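Local coordinates for protein acylneuraminate lyase (Mycoplasma synoviae, PDB 4N4P) that belongs to the dihydrodipicolinate synthetase family and folds as a parallel beta/alpha barrel of the TIM type, with four chains in its assembly, at residues A13-F18 and T211-A216; F35-E38 and G44-I47. All coordinates share one frame; numbering follows the deposited sequence.

Contact 1: A13-F18 and T211-A216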
ATOM      1  N   ALA A  13      23.273  13.685  -9.842  1.00  7.22           N
ATOM      2  CA  ALA A  13      23.656  12.947  -8.644  1.00  7.56           C
ATOM      3  C   ALA A  13      24.821  12.043  -9.036  1.00  8.21           C
ATOM      4  O   ALA A  13      24.643  10.959  -9.612  1.00  8.45           O
ATOM      5  CB  ALA A  13      22.480  12.143  -8.108  1.00  6.98           C
ATOM      6  N   MET A  14      26.017  12.532  -8.765  1.00  7.84           N
ATOM      7  CA  MET A  14      27.243  11.960  -9.318  1.00  9.06           C
ATOM      8  C   MET A  14      27.456  10.517  -8.903  1.00  8.59           C
ATOM      9  O   MET A  14      27.290  10.196  -7.752  1.00  8.63           O
ATOM     10  CB  MET A  14      28.450  12.764  -8.834  1.00  8.55           C
ATOM     11  CG  MET A  14      29.691  12.498  -9.690  1.00 10.76           C
ATOM     12  SD  MET A  14      31.118  13.327  -9.002  1.00 13.23           S
ATOM     13  CE  MET A  14      31.604  12.205  -7.710  1.00 10.88           C
ATOM     14  N   VAL A  15      27.831   9.679  -9.864  1.00  9.51           N
ATOM     15  CA  VAL A  15      28.272   8.316  -9.575  1.00  9.80           C
ATOM     16  C   VAL A  15      29.653   8.364  -8.910  1.00 10.25           C
ATOM     17  O   VAL A  15      30.438   9.284  -9.158  1.00 11.93           O
ATOM     18  CB  VAL A  15      28.294   7.441 -10.855  1.00  8.76           C
ATOM     19  CG1 VAL A  15      26.870   7.304 -11.393  1.00  9.57           C
ATOM     20  CG2 VAL A  15      29.233   8.036 -11.942  1.00 11.06           C
ATOM     21  N   THR A  16      29.941   7.369  -8.085  1.00 10.20           N
ATOM     22  CA  THR A  16      31.270   7.243  -7.465  1.00 11.29           C
ATOM     23  C   THR A  16      32.104   6.134  -8.145  1.00 10.84           C
ATOM     24  O   THR A  16      31.771   4.969  -8.028  1.00 11.75           O
ATOM     25  CB  THR A  16      31.160   7.004  -5.921  1.00 10.67           C
ATOM     26  OG1 THR A  16      30.332   8.019  -5.332  1.00 12.14           O
ATOM     27  CG2 THR A  16      32.557   7.064  -5.271  1.00 12.33           C
ATOM     28  N   PRO A  17      33.192   6.496  -8.863  1.00 11.43           N
ATOM     29  CA  PRO A  17      33.968   5.453  -9.529  1.00 11.44           C
ATOM     30  C   PRO A  17      34.655   4.467  -8.591  1.00 11.33           C
ATOM     31  O   PRO A  17      35.327   4.864  -7.639  1.00 12.09           O
ATOM     32  CB  PRO A  17      35.003   6.254 -10.328  1.00 12.45           C
ATOM     33  CG  PRO A  17      34.262   7.509 -10.643  1.00 12.19           C
ATOM     34  CD  PRO A  17      33.642   7.827  -9.300  1.00 11.84           C
ATOM     35  N   PHE A  18      34.460   3.181  -8.855  1.00 11.14           N
ATOM     36  CA  PHE A  18      35.237   2.157  -8.165  1.00 12.29           C
ATOM     37  C   PHE A  18      35.926   1.297  -9.195  1.00 12.86           C
ATOM     38  O   PHE A  18      35.435   1.146 -10.306  1.00 12.89           O
ATOM     39  CB  PHE A  18      34.344   1.240  -7.323  1.00 11.25           C
ATOM     40  CG  PHE A  18      33.483   1.957  -6.317  1.00 13.97           C
ATOM     41  CD1 PHE A  18      34.042   2.573  -5.199  1.00 12.66           C
ATOM     42  CD2 PHE A  18      32.101   1.982  -6.477  1.00 10.31           C
ATOM     43  CE1 PHE A  18      33.229   3.218  -4.268  1.00 14.86           C
ATOM     44  CE2 PHE A  18      31.287   2.607  -5.555  1.00 13.12           C
ATOM     45  CZ  PHE A  18      31.848   3.244  -4.452  1.00 12.17           C
ATOM     46  N   THR A 211      19.792  10.816 -13.721  1.00  6.86           N
ATOM     47  CA  THR A 211      19.773  10.718 -15.196  1.00  7.79           C
ATOM     48  C   THR A 211      20.488  11.889 -15.883  1.00  6.85           C
ATOM     49  O   THR A 211      20.844  11.797 -17.059  1.00  7.61           O
ATOM     50  CB  THR A 211      18.335  10.558 -15.774  1.00  7.93           C
ATOM     51  OG1 THR A 211      17.603  11.766 -15.562  1.00 10.69           O
ATOM     52  CG2 THR A 211      17.602   9.385 -15.109  1.00  8.18           C
ATOM     53  N   TYR A 212      20.735  12.969 -15.146  1.00  7.10           N
ATOM     54  CA  TYR A 212      21.418  14.130 -15.731  1.00  7.24           C
ATOM     55  C   TYR A 212      22.916  13.883 -15.844  1.00  7.95           C
ATOM     56  O   TYR A 212      23.617  14.680 -16.459  1.00  7.82           O
ATOM     57  CB  TYR A 212      21.165  15.426 -14.931  1.00  7.68           C
ATOM     58  CG  TYR A 212      19.706  15.620 -14.567  1.00  7.95           C
ATOM     59  CD1 TYR A 212      18.701  15.487 -15.543  1.00  9.22           C
ATOM     60  CD2 TYR A 212      19.328  15.917 -13.252  1.00  7.27           C
ATOM     61  CE1 TYR A 212      17.335  15.649 -15.217  1.00  9.06           C
ATOM     62  CE2 TYR A 212      17.968  16.077 -12.908  1.00  8.56           C
ATOM     63  CZ  TYR A 212      16.984  15.926 -13.898  1.00  9.30           C
ATOM     64  OH  TYR A 212      15.651  16.077 -13.567  1.00  8.15           O
ATOM     65  N   ASN A 213      23.403  12.789 -15.252  1.00  7.58           N
ATOM     66  CA  ASN A 213      24.809  12.403 -15.421  1.00  8.39           C
ATOM     67  C   ASN A 213      25.205  12.279 -16.897  1.00  8.48           C
ATOM     68  O   ASN A 213      26.345  12.578 -17.258  1.00  8.47           O
ATOM     69  CB  ASN A 213      25.140  11.071 -14.713  1.00  8.77           C
ATOM     70  CG  ASN A 213      25.396  11.225 -13.212  1.00 10.14           C
ATOM     71  OD1 ASN A 213      24.545  10.866 -12.363  1.00 14.48           O
ATOM     72  ND2 ASN A 213      26.579  11.698 -12.873  1.00  9.49           N
ATOM     73  N   VAL A 214      24.293  11.803 -17.749  1.00  7.69           N
ATOM     74  CA  VAL A 214      24.657  11.543 -19.140  1.00  7.36           C
ATOM     75  C   VAL A 214      23.676  12.173 -20.146  1.00  8.12           C
ATOM     76  O   VAL A 214      23.927  12.155 -21.357  1.00  8.76           O
ATOM     77  CB  VAL A 214      24.854  10.009 -19.433  1.00  7.14           C
ATOM     78  CG1 VAL A 214      25.940   9.435 -18.519  1.00  8.26           C
ATOM     79  CG2 VAL A 214      23.519   9.236 -19.254  1.00  6.40           C
ATOM     80  N   ASN A 215      22.590  12.758 -19.648  1.00  7.96           N
ATOM     81  CA  ASN A 215      21.635  13.412 -20.529  1.00  7.46           C
ATOM     82  C   ASN A 215      21.217  14.796 -20.073  1.00  8.51           C
ATOM     83  O   ASN A 215      20.030  15.167 -20.174  1.00  7.55           O
ATOM     84  CB  ASN A 215      20.406  12.542 -20.808  1.00  7.90           C
ATOM     85  CG  ASN A 215      19.697  12.946 -22.076  1.00  8.25           C
ATOM     86  OD1 ASN A 215      20.186  13.819 -22.821  1.00  9.01           O
ATOM     87  ND2 ASN A 215      18.553  12.314 -22.355  1.00  9.83           N
ATOM     88  N   ALA A 216      22.193  15.582 -19.604  1.00  8.90           N
ATOM     89  CA  ALA A 216      21.921  16.980 -19.277  1.00  9.74           C
ATOM     90  C   ALA A 216      21.375  17.718 -20.494  1.00 10.63           C
ATOM     91  O   ALA A 216      20.542  18.600 -20.350  1.00 10.51           O
ATOM     92  CB  ALA A 216      23.200  17.690 -18.734  1.00 10.68           C
TER
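Asn213 reaches with its side-chain amide to the backbone that runs from Ala13 to Val15, and nearly all of the contact passes through this one group. Its CG lies 3.7 Å from the carbonyl oxygen Ala13 O. The amide continues along the chain from there, with one terminal atom beside that carbonyl and the other near Met14 CA and Val15 N. As modelled, Asn213 OD1 and Ala13 O stand 2.8 Å apart, two oxygens facing one another. The amide has probably been built turned over, and once turned back the pair may form a hydrogen bond. The main chains themselves remain separate, with 6.6 Å between Met14 CA and Asn213 CA. The first torsion of Asn213 (chi1 -81°) sets CG anti to its own carbonyl carbon, and its CB already points at the facing segment. Residues 13-18 form the loop that follows strand 9-12 of the barrel, while 211-216 lies at the beginning of the helix that follows strand 206-209. These two strands are neighbours in the parallel sheet, and Ala13 still shares a backbone hydrogen bond with Gly209. The contact therefore joins the first and last strands' outgoing connections in this TIM-type barrel. Met14 turns its CB away from Asn213, and with CG anti to the backbone N (chi1 -163°), its side chain packs on Val32, Val33 and Leu36 of helix 26-39. Val15 CG1 lies over one face of the amide, a looser touch than the backbone contacts. Beyond the two segments, Met261 of helix 253-263 packs on Asn213, and Lys258 of the same helix on Val15. The turn carrying Asn213 is tied by a backbone bond from Asn215 N to Thr211 O, an oxygen that also receives the hydroxyl of Tyr244.

Contact 2: F35-E38 and G44-I47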
ATOM      1  N   PHE A  35      33.923  15.590 -16.785  1.00 11.07           N
ATOM      2  CA  PHE A  35      32.920  15.212 -17.774  1.00 11.20           C
ATOM      3  C   PHE A  35      31.609  15.978 -17.503  1.00 10.72           C
ATOM      4  O   PHE A  35      31.009  16.569 -18.418  1.00 10.39           O
ATOM      5  CB  PHE A  35      32.700  13.687 -17.718  1.00 10.68           C
ATOM      6  CG  PHE A  35      31.612  13.186 -18.627  1.00 12.06           C
ATOM      7  CD1 PHE A  35      31.795  13.144 -20.003  1.00 11.67           C
ATOM      8  CD2 PHE A  35      30.403  12.717 -18.082  1.00 11.63           C
ATOM      9  CE1 PHE A  35      30.786  12.645 -20.843  1.00 12.38           C
ATOM     10  CE2 PHE A  35      29.408  12.224 -18.897  1.00 12.45           C
ATOM     11  CZ  PHE A  35      29.596  12.181 -20.281  1.00 13.84           C
ATOM     12  N   LEU A  36      31.209  16.023 -16.240  1.00 10.31           N
ATOM     13  CA  LEU A  36      29.956  16.696 -15.863  1.00 10.20           C
ATOM     14  C   LEU A  36      30.029  18.201 -16.126  1.00 10.88           C
ATOM     15  O   LEU A  36      29.109  18.802 -16.698  1.00 10.49           O
ATOM     16  CB  LEU A  36      29.619  16.423 -14.394  1.00 10.23           C
ATOM     17  CG  LEU A  36      29.355  14.938 -14.086  1.00  8.18           C
ATOM     18  CD1 LEU A  36      29.028  14.725 -12.604  1.00  8.87           C
ATOM     19  CD2 LEU A  36      28.206  14.453 -14.992  1.00  8.05           C
ATOM     20  N   VAL A  37      31.135  18.810 -15.715  1.00 11.05           N
ATOM     21  CA  VAL A  37      31.319  20.246 -15.907  1.00 11.84           C
ATOM     22  C   VAL A  37      31.498  20.586 -17.383  1.00 12.59           C
ATOM     23  O   VAL A  37      30.858  21.499 -17.885  1.00 11.85           O
ATOM     24  CB  VAL A  37      32.538  20.762 -15.097  1.00 11.56           C
ATOM     25  CG1 VAL A  37      32.831  22.269 -15.397  1.00 13.00           C
ATOM     26  CG2 VAL A  37      32.317  20.525 -13.571  1.00 10.24           C
ATOM     27  N   GLU A  38      32.372  19.857 -18.075  1.00 13.68           N
ATOM     28  CA  GLU A  38      32.835  20.308 -19.399  1.00 14.36           C
ATOM     29  C   GLU A  38      32.027  19.773 -20.557  1.00 14.85           C
ATOM     30  O   GLU A  38      31.884  20.453 -21.576  1.00 15.30           O
ATOM     31  CB  GLU A  38      34.321  19.953 -19.589  1.00 15.05           C
ATOM     32  CG  GLU A  38      35.214  20.558 -18.522  1.00 14.52           C
ATOM     33  CD  GLU A  38      36.575  19.859 -18.394  1.00 18.22           C
ATOM     34  OE1 GLU A  38      36.993  19.138 -19.326  1.00 20.78           O
ATOM     35  OE2 GLU A  38      37.220  20.017 -17.339  1.00 18.59           O
ATOM     36  N   GLY A  44      25.592  22.272 -11.479  1.00  7.55           N
ATOM     37  CA  GLY A  44      26.120  21.878 -10.197  1.00  7.79           C
ATOM     38  C   GLY A  44      26.248  20.376 -10.137  1.00  8.02           C
ATOM     39  O   GLY A  44      25.795  19.667 -11.055  1.00  7.76           O
ATOM     40  N   ILE A  45      26.836  19.880  -9.042  1.00  7.68           N
ATOM     41  CA  ILE A  45      26.986  18.432  -8.850  1.00  7.55           C
ATOM     42  C   ILE A  45      26.549  18.089  -7.444  1.00  8.08           C
ATOM     43  O   ILE A  45      26.896  18.802  -6.484  1.00  9.15           O
ATOM     44  CB  ILE A  45      28.463  17.961  -9.058  1.00  6.80           C
ATOM     45  CG1 ILE A  45      28.949  18.368 -10.440  1.00  7.15           C
ATOM     46  CG2 ILE A  45      28.574  16.428  -8.933  1.00  7.42           C
ATOM     47  CD1 ILE A  45      30.478  18.269 -10.620  1.00  9.06           C
ATOM     48  N   TYR A  46      25.795  16.995  -7.310  1.00  8.07           N
ATOM     49  CA  TYR A  46      25.306  16.509  -6.039  1.00  7.88           C
ATOM     50  C   TYR A  46      26.041  15.202  -5.768  1.00  8.54           C
ATOM     51  O   TYR A  46      25.872  14.236  -6.513  1.00  7.62           O
ATOM     52  CB  TYR A  46      23.799  16.235  -6.150  1.00  7.04           C
ATOM     53  CG  TYR A  46      23.128  15.732  -4.889  1.00  8.61           C
ATOM     54  CD1 TYR A  46      22.796  16.610  -3.868  1.00  8.32           C
ATOM     55  CD2 TYR A  46      22.782  14.377  -4.739  1.00  6.83           C
ATOM     56  CE1 TYR A  46      22.154  16.171  -2.716  1.00 10.49           C
ATOM     57  CE2 TYR A  46      22.139  13.924  -3.585  1.00 11.22           C
ATOM     58  CZ  TYR A  46      21.837  14.830  -2.571  1.00 10.51           C
ATOM     59  OH  TYR A  46      21.201  14.458  -1.416  1.00 11.08           O
ATOM     60  N   ILE A  47      26.886  15.190  -4.735  1.00  9.05           N
ATOM     61  CA  ILE A  47      27.771  14.052  -4.522  1.00  9.82           C
ATOM     62  C   ILE A  47      27.372  13.189  -3.351  1.00  9.29           C
ATOM     63  O   ILE A  47      26.668  13.634  -2.442  1.00  9.96           O
ATOM     64  CB  ILE A  47      29.255  14.464  -4.406  1.00 10.05           C
ATOM     65  CG1 ILE A  47      29.498  15.179  -3.066  1.00 11.35           C
ATOM     66  CG2 ILE A  47      29.652  15.287  -5.644  1.00 10.64           C
ATOM     67  CD1 ILE A  47      30.983  15.178  -2.629  1.00 11.97           C
TER
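Ile45 meets the helix with both branches of its side chain, one turned into the protein interior and the other toward a more open flank. On the buried side, Ile45 CG2 touches Leu36 CD1 at 4.1 Å. Both residues direct their CB toward the facing segment, and methyl meets methyl over a backbone spacing of 7.8 Å between Leu36 CA and Ile45 CA. The fully extended second torsion of Leu36 (chi2 180°) carries CD1 out from the helix to the strand. Ile45 divides its reach by placing CG2 anti to its backbone N, while CG1 stands anti to the carbonyl carbon (chi1 -57°) and leads to CD1. That terminal methyl lies 4.1 Å from Val37 CG2, where the two side chains run at about a right angle. Strand 9-12, helix 26-39 and strand 44-47 make up a beta-alpha-beta crossover of the TIM-type barrel, and this contact is where the helix lies on the outer face of the second strand. Adjacent strand positions separate the two surfaces. Ile45 faces the helix, whereas Tyr46 lies on the other side of the strand, its hydroxyl hydrogen-bonded to Tyr139 and Ser107. Leu79 of strand 78-82 packs beside Ile45 and extends the apolar layer across the sheet. The packing is less enclosed at Val37, which is partly exposed. Its CB does not aim straight at the strand, and it also touches Asn73 and Arg76. One residue further, Glu38 is likewise partly exposed and does not touch the strand, its carboxylate OE2 forming a salt bridge to Arg76. A short connection leads from here to the strand, and Val42 in it shares a backbone hydrogen bond with Leu36 of the helix.

The centres of contacts 1 and 2 lie about 8 Å apart in the same wall of the barrel, and the two touch directly. Along the chain the order is 13-18, 35-38, 44-47 and 211-216, so contact 2 is nested within the long loop closed by contact 1. Met14 stands between them: its N makes a probable hydrogen bond with Tyr46 O (2.8 Å), and its CB packs on Ile45 CG2. On the helical side, Asn213 O packs against Leu36 CD2 and Phe35 CE2. The first beta-alpha-beta unit is thereby joined to the helix after the last strand, where the barrel closes.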